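Local coordinates for protein catechol 1,2 dioxygenase (Acinetobacter radioresistens, PDB 2XSU) that probably catalyses the iron(III)-dependent intradiol ring cleavage of catechol by O2, giving cis,cis-muconate in the beta-ketoadipate pathway, at residues 166-171 / 178-183; 106-111 / 157-162. The protein carries 1 engineered substitution. All coordinates share one frame; numbering follows the deposited sequence.

Interaction 1. Residues 166-171 / 178-183. With FE (Fe (III) ion), chain B.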
loop_
_atom_site.group_PDB
_atom_site.type_symbol
_atom_site.label_atom_id
_atom_site.label_comp_id
_atom_site.label_asym_id
_atom_site.label_seq_id
_atom_site.Cartn_x
_atom_site.Cartn_y
_atom_site.Cartn_z
ATOM N N ASN A 166 -3.688 9.403 23.786
ATOM C CA ASN A 166 -3.318 10.156 22.566
ATOM C C ASN A 166 -1.907 10.750 22.644
ATOM O O ASN A 166 -1.437 11.124 23.730
ATOM C CB ASN A 166 -4.326 11.302 22.296
ATOM C CG ASN A 166 -5.765 10.813 22.092
ATOM O OD1 ASN A 166 -6.729 11.448 22.569
ATOM N ND2 ASN A 166 -5.925 9.702 21.400
ATOM N N TYR A 167 -1.252 10.857 21.483
ATOM C CA TYR A 167 0.116 11.360 21.376
ATOM C C TYR A 167 0.136 12.741 20.726
ATOM O O TYR A 167 -0.629 13.000 19.789
ATOM C CB TYR A 167 0.937 10.429 20.493
ATOM C CG TYR A 167 1.374 9.123 21.127
ATOM C CD1 TYR A 167 2.697 8.950 21.534
ATOM C CD2 TYR A 167 0.498 8.048 21.237
ATOM C CE1 TYR A 167 3.113 7.763 22.073
ATOM C CE2 TYR A 167 0.911 6.833 21.791
ATOM C CZ TYR A 167 2.209 6.701 22.189
ATOM O OH TYR A 167 2.654 5.504 22.711
ATOM N N SER A 168 1.018 13.605 21.207
ATOM C CA SER A 168 1.162 14.937 20.608
ATOM C C SER A 168 1.670 14.825 19.165
ATOM O O SER A 168 2.249 13.798 18.754
ATOM C CB SER A 168 2.079 15.829 21.452
ATOM O OG SER A 168 3.421 15.318 21.439
ATOM N N PHE A 169 1.412 15.908 18.424
ATOM C CA PHE A 169 1.744 16.080 17.014
ATOM C C PHE A 169 0.666 15.422 16.187
ATOM O O PHE A 169 0.079 16.062 15.317
ATOM C CB PHE A 169 3.176 15.616 16.665
ATOM C CG PHE A 169 3.552 15.853 15.225
ATOM C CD1 PHE A 169 4.059 17.096 14.828
ATOM C CD2 PHE A 169 3.389 14.845 14.271
ATOM C CE1 PHE A 169 4.413 17.327 13.481
ATOM C CE2 PHE A 169 3.729 15.060 12.935
ATOM C CZ PHE A 169 4.246 16.313 12.547
ATOM N N PHE A 170 0.374 14.158 16.477
ATOM C CA PHE A 170 -0.728 13.452 15.850
ATOM C C PHE A 170 -2.086 13.930 16.342
ATOM O O PHE A 170 -3.001 14.127 15.533
ATOM C CB PHE A 170 -0.524 11.933 15.982
ATOM C CG PHE A 170 0.765 11.490 15.377
ATOM C CD1 PHE A 170 0.857 11.261 14.007
ATOM C CD2 PHE A 170 1.914 11.393 16.150
ATOM C CE1 PHE A 170 2.055 10.918 13.428
ATOM C CE2 PHE A 170 3.118 11.048 15.582
ATOM C CZ PHE A 170 3.192 10.803 14.202
ATOM N N ASP A 171 -2.205 14.137 17.655
ATOM C CA ASP A 171 -3.340 14.798 18.291
ATOM C C ASP A 171 -3.050 16.314 18.309
ATOM O O ASP A 171 -2.337 16.809 19.170
ATOM C CB ASP A 171 -3.469 14.226 19.717
ATOM C CG ASP A 171 -4.501 14.936 20.586
ATOM O OD1 ASP A 171 -4.498 14.644 21.803
ATOM O OD2 ASP A 171 -5.316 15.760 20.085
ATOM N N ASN A 178 4.275 17.845 23.551
ATOM C CA ASN A 178 3.786 17.397 24.862
ATOM C C ASN A 178 4.136 15.900 25.028
ATOM O O ASN A 178 3.953 15.100 24.095
ATOM C CB ASN A 178 2.293 17.623 25.007
ATOM C CG ASN A 178 1.826 17.523 26.460
ATOM O OD1 ASN A 178 2.473 18.063 27.364
ATOM N ND2 ASN A 178 0.703 16.843 26.681
ATOM N N LEU A 179 4.657 15.545 26.200
ATOM C CA LEU A 179 5.053 14.158 26.534
ATOM C C LEU A 179 6.118 13.572 25.596
ATOM O O LEU A 179 6.150 12.358 25.371
ATOM C CB LEU A 179 3.798 13.250 26.631
ATOM C CG LEU A 179 2.665 13.845 27.492
ATOM C CD1 LEU A 179 1.407 12.973 27.426
ATOM C CD2 LEU A 179 3.114 14.001 28.966
ATOM N N ARG A 180 6.995 14.440 25.086
ATOM C CA ARG A 180 8.159 14.019 24.296
ATOM C C ARG A 180 9.362 14.831 24.750
ATOM O O ARG A 180 9.346 16.063 24.679
ATOM C CB ARG A 180 7.899 14.287 22.797
ATOM C CG ARG A 180 6.657 13.599 22.224
ATOM C CD ARG A 180 6.411 14.060 20.779
ATOM N NE ARG A 180 5.242 13.420 20.203
ATOM C CZ ARG A 180 5.234 12.192 19.682
ATOM N NH1 ARG A 180 6.361 11.473 19.667
ATOM N NH2 ARG A 180 4.103 11.700 19.200
ATOM N N ARG A 181 10.417 14.162 25.193
ATOM C CA ARG A 181 11.627 14.835 25.689
ATOM C C ARG A 181 12.892 14.054 25.362
ATOM O O ARG A 181 12.872 12.809 25.263
ATOM C CB ARG A 181 11.570 15.064 27.195
ATOM C CG ARG A 181 10.467 15.997 27.696
ATOM C CD ARG A 181 10.661 17.456 27.232
ATOM N NE ARG A 181 9.641 18.293 27.877
ATOM C CZ ARG A 181 8.446 18.561 27.376
ATOM N NH1 ARG A 181 8.092 18.096 26.183
ATOM N NH2 ARG A 181 7.577 19.325 28.063
ATOM N N THR A 182 14.005 14.782 25.268
ATOM C CA THR A 182 15.321 14.181 25.232
ATOM C C THR A 182 16.029 14.616 26.502
ATOM O O THR A 182 16.127 15.831 26.770
ATOM C CB THR A 182 16.128 14.676 24.010
ATOM O OG1 THR A 182 15.460 14.248 22.822
ATOM C CG2 THR A 182 17.570 14.134 24.036
ATOM N N ILE A 183 16.529 13.637 27.241
ATOM C CA ILE A 183 17.247 13.878 28.513
ATOM C C ILE A 183 18.671 13.323 28.380
ATOM O O ILE A 183 18.866 12.146 28.090
ATOM C CB ILE A 183 16.567 13.204 29.738
ATOM C CG1 ILE A 183 15.094 13.565 29.839
ATOM C CG2 ILE A 183 17.286 13.627 31.042
ATOM C CD1 ILE A 183 14.311 12.700 30.857
HETATM FE FE FE B . 3.149 3.902 21.731
HETATM O O HOH W 1 2.946 12.474 23.052
HETATM O O HOH W 2 3.093 3.769 19.592
#
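The loop that brings a tyrosinate-type ligand to the ferric iron of intradiol dioxygenases is tied here to the start of strand 180-184, with S168 held between R180 and N178. R180 meets S168 side-on: NH2 reaches the backbone O of S168 at 2.8 Å, a fairly straight bond (N-H...O 152°), while NE makes a hydrogen bond of 2.9 Å to S168 OG. NE also makes a weak bond to S168 O. The serine hydroxyl donates to N178 O (OG to O 2.7 Å), in the carbonyl plane and on a lone pair. With chi1 at 66°, OG tucks between the backbone N and carbonyl carbon, where it can accept from R180 NE and donate to N178 O, two residues of the same segment. Water 1 adds another bridge, accepting from S168 N at 2.9 Å and donating to N178 O.

The guanidinium also fills space: NH2 sits 3.6 Å from Y167 CB and comes to the edge of the F170 ring. The bonds to S168 hold the residue next to Y167, whose OH binds the iron at 1.9 Å; water 2, Y201, H225 and H227 complete the site. Behind the contact, strand 180-184 runs antiparallel to 155-159, through backbone bonds such as R181 with V158, and parallel to 118-120 on its other flank.

Interaction 2. Residues 106-111 / 157-162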
loop_
_atom_site.group_PDB
_atom_site.type_symbol
_atom_site.label_atom_id
_atom_site.label_comp_id
_atom_site.label_asym_id
_atom_site.label_seq_id
_atom_site.Cartn_x
_atom_site.Cartn_y
_atom_site.Cartn_z
ATOM N N THR A 106 12.583 -3.626 21.733
ATOM C CA THR A 106 11.258 -3.922 21.195
ATOM C C THR A 106 10.833 -2.868 20.172
ATOM O O THR A 106 11.671 -2.037 19.754
ATOM C CB THR A 106 10.218 -4.230 22.303
ATOM O OG1 THR A 106 9.108 -4.913 21.707
ATOM C CG2 THR A 106 9.759 -2.955 23.049
ATOM N N ILE A 107 9.578 -2.926 19.731
ATOM C CA ILE A 107 9.189 -2.130 18.556
ATOM C C ILE A 107 9.173 -0.633 18.812
ATOM O O ILE A 107 8.884 -0.178 19.955
ATOM C CB ILE A 107 7.847 -2.584 17.969
ATOM C CG1 ILE A 107 6.687 -2.183 18.882
ATOM C CG2 ILE A 107 7.901 -4.103 17.703
ATOM C CD1 ILE A 107 5.274 -2.490 18.237
ATOM N N GLU A 108 9.520 0.124 17.778
ATOM C CA GLU A 108 9.467 1.589 17.849
ATOM C C GLU A 108 8.023 2.118 17.842
ATOM O O GLU A 108 7.743 3.124 18.496
ATOM C CB GLU A 108 10.209 2.164 16.637
ATOM C CG GLU A 108 10.385 3.683 16.628
ATOM C CD GLU A 108 11.161 4.166 15.396
ATOM O OE1 GLU A 108 12.112 3.469 14.967
ATOM O OE2 GLU A 108 10.834 5.255 14.865
ATOM N N GLY A 109 7.123 1.466 17.094
ATOM C CA GLY A 109 5.818 2.048 16.794
ATOM C C GLY A 109 5.969 3.151 15.759
ATOM O O GLY A 109 7.089 3.523 15.387
ATOM N N PRO A 110 4.838 3.708 15.319
ATOM C CA PRO A 110 4.855 4.679 14.248
ATOM C C PRO A 110 4.788 6.134 14.674
ATOM O O PRO A 110 4.585 7.006 13.793
ATOM C CB PRO A 110 3.580 4.310 13.465
ATOM C CG PRO A 110 2.620 3.891 14.508
ATOM C CD PRO A 110 3.489 3.190 15.578
ATOM N N LEU A 111 4.978 6.421 15.966
ATOM C CA LEU A 111 4.618 7.769 16.473
ATOM C C LEU A 111 5.791 8.591 17.044
ATOM O O LEU A 111 5.577 9.605 17.748
ATOM C CB LEU A 111 3.467 7.671 17.490
ATOM C CG LEU A 111 2.222 6.937 16.986
ATOM C CD1 LEU A 111 1.167 6.840 18.114
ATOM C CD2 LEU A 111 1.645 7.584 15.721
ATOM N N GLU A 157 15.788 9.359 24.885
ATOM C CA GLU A 157 14.643 9.972 24.239
ATOM C C GLU A 157 13.406 9.222 24.635
ATOM O O GLU A 157 13.365 8.009 24.457
ATOM C CB GLU A 157 14.798 9.935 22.713
ATOM C CG GLU A 157 16.035 10.666 22.224
ATOM C CD GLU A 157 16.075 10.709 20.717
ATOM O OE1 GLU A 157 15.201 11.374 20.119
ATOM O OE2 GLU A 157 17.020 10.089 20.138
ATOM N N VAL A 158 12.421 9.936 25.195
ATOM C CA VAL A 158 11.170 9.300 25.674
ATOM C C VAL A 158 9.947 9.954 25.049
ATOM O O VAL A 158 9.906 11.184 24.828
ATOM C CB VAL A 158 11.077 9.298 27.235
ATOM C CG1 VAL A 158 12.009 8.249 27.821
ATOM C CG2 VAL A 158 11.457 10.655 27.785
ATOM N N TRP A 159 8.964 9.125 24.706
ATOM C CA TRP A 159 7.662 9.632 24.292
ATOM C C TRP A 159 6.564 8.679 24.734
ATOM O O TRP A 159 6.771 7.462 24.789
ATOM C CB TRP A 159 7.621 9.950 22.766
ATOM C CG TRP A 159 7.732 8.751 21.765
ATOM C CD1 TRP A 159 6.718 8.224 21.016
ATOM C CD2 TRP A 159 8.930 8.026 21.397
ATOM N NE1 TRP A 159 7.204 7.191 20.221
ATOM C CE2 TRP A 159 8.553 7.054 20.429
ATOM C CE3 TRP A 159 10.270 8.088 21.810
ATOM C CZ2 TRP A 159 9.480 6.136 19.873
ATOM C CZ3 TRP A 159 11.204 7.188 21.265
ATOM C CH2 TRP A 159 10.792 6.214 20.288
ATOM N N HIS A 160 5.403 9.233 25.055
ATOM C CA HIS A 160 4.269 8.399 25.511
ATOM C C HIS A 160 2.927 9.142 25.372
ATOM O O HIS A 160 2.905 10.363 25.082
ATOM C CB HIS A 160 4.508 7.875 26.946
ATOM C CG HIS A 160 4.415 8.907 28.034
ATOM N ND1 HIS A 160 3.212 9.425 28.490
ATOM C CD2 HIS A 160 5.384 9.463 28.805
ATOM C CE1 HIS A 160 3.459 10.276 29.480
ATOM N NE2 HIS A 160 4.764 10.304 29.700
ATOM N N ALA A 161 1.847 8.390 25.572
ATOM C CA ALA A 161 0.467 8.883 25.473
ATOM C C ALA A 161 -0.012 9.662 26.698
ATOM O O ALA A 161 0.472 9.464 27.853
ATOM C CB ALA A 161 -0.494 7.725 25.194
ATOM N N ASN A 162 -0.977 10.537 26.439
ATOM C CA ASN A 162 -1.658 11.268 27.530
ATOM C C ASN A 162 -2.737 10.428 28.231
ATOM O O ASN A 162 -2.830 9.205 28.005
ATOM C CB ASN A 162 -2.186 12.642 27.042
ATOM C CG ASN A 162 -3.463 12.540 26.214
ATOM O OD1 ASN A 162 -3.990 11.453 25.920
ATOM N ND2 ASN A 162 -3.983 13.716 25.843
HETATM O O HOH W 3 5.709 5.145 18.443
#
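W159 pushes its indole from strand 155-159 toward the loop 106-111, where E108 meets the benzo ring and L111 the pyrrole ring. The close part is made of backbone oxygens and ring carbons. E108 O lies 3.7 Å from CZ2 of W159, at the ring edge and near its plane, and L111 O comes equally near CD1 but obliquely. E108 CG adds an aliphatic touch, 4.2 Å from W159 CZ2; beyond it the chain runs out extended, crossing the indole at about a right angle, and its carboxylate, turned perpendicular to the ring, goes on to a salt bridge with R309.

The looser part lies between these two points, where no direct hydrogen bond joins the segments and water 3 mediates. It sits at the indole edge, in the ring plane, and accepts from W159 NE1 at 3.1 Å and from L111 N at 2.9 Å, while donating to E108 O at 2.9 Å. One water thus bonds the indole N-H and two backbone groups of the loop. The L111 side chain takes little part in this, its backbone O and N making the approach to the indole and the water.

A chi1 of 67° swings the indole of W159 to where it also stacks on H227 and meets Y112 edge-to-face. The arrangement thus belongs to the second shell of the intradiol dioxygenase iron site: a tryptophan on the beta-sheet lies against a histidine ligand, and the loop between helix 82-96 and strand 113-114 closes over its edge, so that the nearest atom of the L111 side chain is about 5 Å from the iron.

Overall arrangement
Interactions 1 and 2 are both buried and approach the same iron from neighbouring antiparallel strands, 180-184 and 155-159, with centres about 9 Å apart. Their chemistry differs. Interaction 1 is a dense, charged and hydroxyl-based network within one short chain excursion, and holds a first-shell ligand; interaction 2, nearer the centre of the chain, joins segments distant in sequence through an aromatic edge and a single water. They meet directly: R180 NH1 probably donates to L111 O (2.8 Å), so one guanidinium serves both loops, and the CD1 methyl of L111 packs on the Y167 ring. Together they illustrate how two neighbouring strands and the loops beside them can surround a metal site.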